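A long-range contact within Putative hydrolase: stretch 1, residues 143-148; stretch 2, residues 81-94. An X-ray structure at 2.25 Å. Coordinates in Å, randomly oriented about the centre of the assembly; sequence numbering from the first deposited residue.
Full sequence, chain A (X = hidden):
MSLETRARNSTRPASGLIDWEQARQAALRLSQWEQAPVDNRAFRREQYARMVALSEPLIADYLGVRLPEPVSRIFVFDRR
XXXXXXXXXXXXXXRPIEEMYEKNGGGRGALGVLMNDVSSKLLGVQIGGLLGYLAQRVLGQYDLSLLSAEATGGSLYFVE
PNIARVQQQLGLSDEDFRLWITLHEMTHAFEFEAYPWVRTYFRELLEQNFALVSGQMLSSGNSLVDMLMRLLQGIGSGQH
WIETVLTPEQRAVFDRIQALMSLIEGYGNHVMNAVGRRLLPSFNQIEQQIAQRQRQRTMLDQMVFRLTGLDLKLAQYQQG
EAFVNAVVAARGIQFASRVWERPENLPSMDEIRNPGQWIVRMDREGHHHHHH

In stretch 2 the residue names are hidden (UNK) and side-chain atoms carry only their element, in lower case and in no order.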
# COMPACT_ATOMS: atom_id res chain seq x y z
N ASP A 143 2.67 -1.03 -2.01
CA ASP A 143 2.63 -2.35 -1.39
C ASP A 143 3.05 -2.28 0.07
O ASP A 143 2.61 -3.09 0.90
CB ASP A 143 3.53 -3.33 -2.14
CG ASP A 143 2.95 -3.73 -3.48
OD1 ASP A 143 3.58 -4.55 -4.17
OD2 ASP A 143 1.86 -3.23 -3.85
N LEU A 144 3.89 -1.31 0.37
CA LEU A 144 4.40 -1.13 1.72
C LEU A 144 3.91 0.21 2.28
O LEU A 144 4.33 1.27 1.83
CB LEU A 144 5.92 -1.19 1.70
CG LEU A 144 6.49 -2.43 0.98
CD1 LEU A 144 8.00 -2.33 0.92
CD2 LEU A 144 6.06 -3.70 1.70
N SER A 145 3.02 0.14 3.26
CA SER A 145 2.44 1.33 3.88
C SER A 145 3.47 2.37 4.32
O SER A 145 3.34 3.55 4.00
CB SER A 145 1.58 0.94 5.08
OG SER A 145 0.53 0.08 4.68
N LEU A 146 4.49 1.93 5.06
CA LEU A 146 5.51 2.86 5.53
C LEU A 146 6.26 3.58 4.41
O LEU A 146 6.86 4.64 4.63
CB LEU A 146 6.51 2.15 6.46
CG LEU A 146 5.95 1.87 7.87
CD1 LEU A 146 7.00 1.17 8.72
CD2 LEU A 146 5.53 3.18 8.51
N LEU A 147 6.25 3.02 3.21
CA LEU A 147 6.90 3.67 2.09
C LEU A 147 5.89 4.55 1.37
O LEU A 147 6.26 5.47 0.65
CB LEU A 147 7.48 2.63 1.12
CG LEU A 147 8.76 1.89 1.54
CD1 LEU A 147 9.19 0.98 0.40
CD2 LEU A 147 9.88 2.88 1.87
N SER A 148 4.60 4.28 1.58
CA SER A 148 3.54 5.05 0.95
C SER A 148 3.24 6.37 1.67
O SER A 148 2.55 7.23 1.13
CB SER A 148 2.25 4.22 0.88
OG SER A 148 2.46 3.00 0.17
N UNK A 81 16.36 -1.23 -9.68
CA UNK A 81 15.84 0.13 -9.68
C UNK A 81 14.88 0.33 -8.52
O UNK A 81 14.85 1.40 -7.91
o UNK A 81 14.35 -0.15 -13.71
c UNK A 81 15.15 0.44 -11.01
c UNK A 81 16.09 0.38 -12.19
c UNK A 81 15.38 0.54 -13.51
o UNK A 81 15.84 1.34 -14.36
N UNK A 82 14.11 -0.69 -8.19
CA UNK A 82 13.20 -0.55 -7.07
C UNK A 82 14.01 -0.26 -5.80
O UNK A 82 13.64 0.61 -5.00
c UNK A 82 12.35 -1.81 -6.87
c UNK A 82 11.40 -2.77 -1.66
n UNK A 82 9.67 -1.05 -4.45
c UNK A 82 12.52 -3.20 -2.41
c UNK A 82 10.51 -1.75 -3.61
c UNK A 82 10.21 -1.02 -5.71
c UNK A 82 11.41 -1.69 -5.72
c UNK A 82 11.62 -2.16 -4.38
c UNK A 82 12.63 -2.90 -3.76
c UNK A 82 10.39 -2.04 -2.25
N UNK A 83 15.12 -0.97 -5.63
CA UNK A 83 16.00 -0.82 -4.48
C UNK A 83 16.70 0.54 -4.41
O UNK A 83 16.69 1.19 -3.38
c UNK A 83 17.06 -1.92 -4.47
c UNK A 83 16.34 -3.25 -2.46
c UNK A 83 17.84 -4.26 -4.21
c UNK A 83 16.67 -3.31 -3.96
N UNK A 84 17.32 0.95 -5.52
CA UNK A 84 18.03 2.23 -5.58
C UNK A 84 17.11 3.39 -5.25
O UNK A 84 17.53 4.40 -4.67
c UNK A 84 20.90 1.44 -6.50
o UNK A 84 21.70 0.47 -6.57
c UNK A 84 19.69 1.46 -7.43
c UNK A 84 18.61 2.46 -6.99
o UNK A 84 21.07 2.41 -5.72
N UNK A 85 15.84 3.25 -5.62
CA UNK A 85 14.85 4.30 -5.41
C UNK A 85 14.19 4.30 -4.03
O UNK A 85 13.63 5.31 -3.62
c UNK A 85 13.77 4.20 -6.48
N UNK A 86 14.28 3.18 -3.32
CA UNK A 86 13.63 3.03 -2.02
C UNK A 86 14.53 2.83 -0.81
O UNK A 86 14.06 2.91 0.32
c UNK A 86 12.68 1.82 -2.08
o UNK A 86 10.49 2.74 -2.34
c UNK A 86 11.41 2.11 -2.85
n UNK A 86 11.37 1.66 -4.11
N UNK A 87 15.81 2.56 -1.03
CA UNK A 87 16.69 2.30 0.10
C UNK A 87 16.86 3.45 1.09
O UNK A 87 16.94 3.22 2.30
c UNK A 87 18.86 1.33 0.86
c UNK A 87 20.06 0.48 0.52
c UNK A 87 18.78 2.83 -1.17
c UNK A 87 18.06 1.78 -0.36
N UNK A 88 16.90 4.69 0.60
CA UNK A 88 17.04 5.84 1.50
C UNK A 88 15.77 6.00 2.33
O UNK A 88 15.82 6.13 3.55
c UNK A 88 18.64 7.06 -0.02
c UNK A 88 17.31 7.15 0.72
c UNK A 88 17.33 8.33 1.69
N UNK A 89 14.63 5.97 1.66
CA UNK A 89 13.34 6.09 2.35
C UNK A 89 13.22 4.98 3.38
O UNK A 89 12.68 5.18 4.47
c UNK A 89 12.20 5.96 1.33
o UNK A 89 12.47 6.77 0.21
N UNK A 90 13.72 3.80 3.02
CA UNK A 90 13.68 2.64 3.91
C UNK A 90 14.53 2.90 5.15
O UNK A 90 14.05 2.80 6.27
c UNK A 90 13.49 -2.26 5.30
c UNK A 90 13.96 0.13 3.91
c UNK A 90 12.70 -0.48 3.87
c UNK A 90 12.46 -1.67 4.56
c UNK A 90 14.96 -0.47 4.65
c UNK A 90 14.74 -1.66 5.34
c UNK A 90 14.21 1.41 3.18
N UNK A 91 15.80 3.22 4.95
CA UNK A 91 16.68 3.49 6.08
C UNK A 91 16.08 4.55 6.99
O UNK A 91 16.10 4.41 8.21
o UNK A 91 17.94 5.10 4.79
c UNK A 91 18.05 3.95 5.59
N UNK A 92 15.51 5.59 6.40
CA UNK A 92 14.91 6.67 7.18
C UNK A 92 13.80 6.23 8.12
O UNK A 92 13.48 6.92 9.09
c UNK A 92 14.42 7.78 6.26
n UNK A 92 16.42 9.85 4.20
c UNK A 92 15.44 8.88 6.15
o UNK A 92 14.24 10.18 4.57
c UNK A 92 15.32 9.69 4.90
N UNK A 93 13.21 5.07 7.85
CA UNK A 93 12.18 4.54 8.72
C UNK A 93 12.85 4.13 10.02
O UNK A 93 12.18 3.86 11.01
c UNK A 93 10.26 2.12 6.32
c UNK A 93 10.80 3.48 6.76
c UNK A 93 9.65 4.48 6.91
c UNK A 93 11.52 3.31 8.09
N UNK A 94 14.17 4.08 10.01
CA UNK A 94 14.95 3.70 11.19
C UNK A 94 15.55 4.89 11.94
O UNK A 94 16.24 4.70 12.94
c UNK A 94 15.46 0.33 11.16
c UNK A 94 15.33 1.22 8.94
c UNK A 94 14.78 -1.08 9.34
c UNK A 94 16.08 2.74 10.81
c UNK A 94 14.92 -0.01 8.46
c UNK A 94 15.05 -0.91 10.70
c UNK A 94 15.60 1.41 10.30

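Position 81 carries three carbons in a row, the last bearing two oxygens, and is out of reach of stretch 1: a carboxylate on a two-carbon spacer, hence E81. Position 82 has one carbon followed by fused five- and six-membered rings holding eight carbons and one nitrogen. One six-ring carbon lies 4.0 Å from L144 CD1, which meets the ring at the edge near its plane, and the same carbon lies 4.2 Å from L147 CD1, which approaches obliquely. The fused rings are the indole of W82, and the carbon is CZ2.

Position 83 has four carbons forked at the second and no neighbour on stretch 1; the fork identifies L83. At 84 the pattern of 81 returns, three carbons ending in two oxygens, again out of reach: E84. Position 85 has a single carbon, which touches nothing on stretch 1: A85.

Position 86 has two carbons, the second carrying one oxygen and one nitrogen. The oxygen lies 3.5 Å from L147 CD1, a packing contact with a methyl group. A short amide of this kind is N86. The assignment of its two end atoms is supported by a hydrogen bond from N86 ND2 to W82 O, 2.7 Å long with an N-H...acceptor angle of 167°. The amide nitrogen is thus turned back along its own helix, while OD1 is the atom against L147.

Position 87 has four carbons forked at the first, one arm two carbons long, and its CA-to-CB bond points away from stretch 1; the unequal arms define I87. Position 88 has one carbon carrying two more and is out of reach: the symmetric fork of V88. The helix is kinked here, since the backbone N atoms of 88 and 89 have no bond to the preceding turn.

Position 89 has one carbon and one oxygen. The carbon, CB, is 3.9 Å from L147 CD2 and makes the closest contact; the residue is S89. Position 90 has one carbon and a six-carbon ring. The backbone N of 90 is 4.1 Å from L147 CD2, whereas the CB of 90 is 4.8 Å from L147 CD2, the side chain's nearest approach: F90. Position 91, one carbon and one oxygen, touches nothing on stretch 1 and is S91, whose OG donates to V88 O at 2.7 Å. Position 92 has three carbons, the third with one oxygen and one nitrogen, and no contact: the longer amide Q92.

Position 93 has four carbons forked at the second. One terminal carbon is 3.6 Å from L146 O and the other 3.8 Å from L146 CB. This is L93, the two carbons being CD2 and CD1 respectively. Position 94 has one carbon and a six-carbon ring, out of reach: F94.

The contact works mainly by apolar packing, with two oxygens, N86 OD1 and L146 O, lying against leucine methyls; no hydrogen bond joins the stretches, and 311 Å² is buried in total. L147 is the knob: its CA-to-CB bond runs sideways, but with chi1 m and chi2 t its end comes nearer the helix and sits among W82, N86, S89 and F90. It has 96 Å² covered, the largest share. The CA-to-CB bonds of L144 and L146 point toward stretch 2, extending the packing to W82 and L93 respectively.

Stretch 2 (81-94) EWLEANIVSFSQLF
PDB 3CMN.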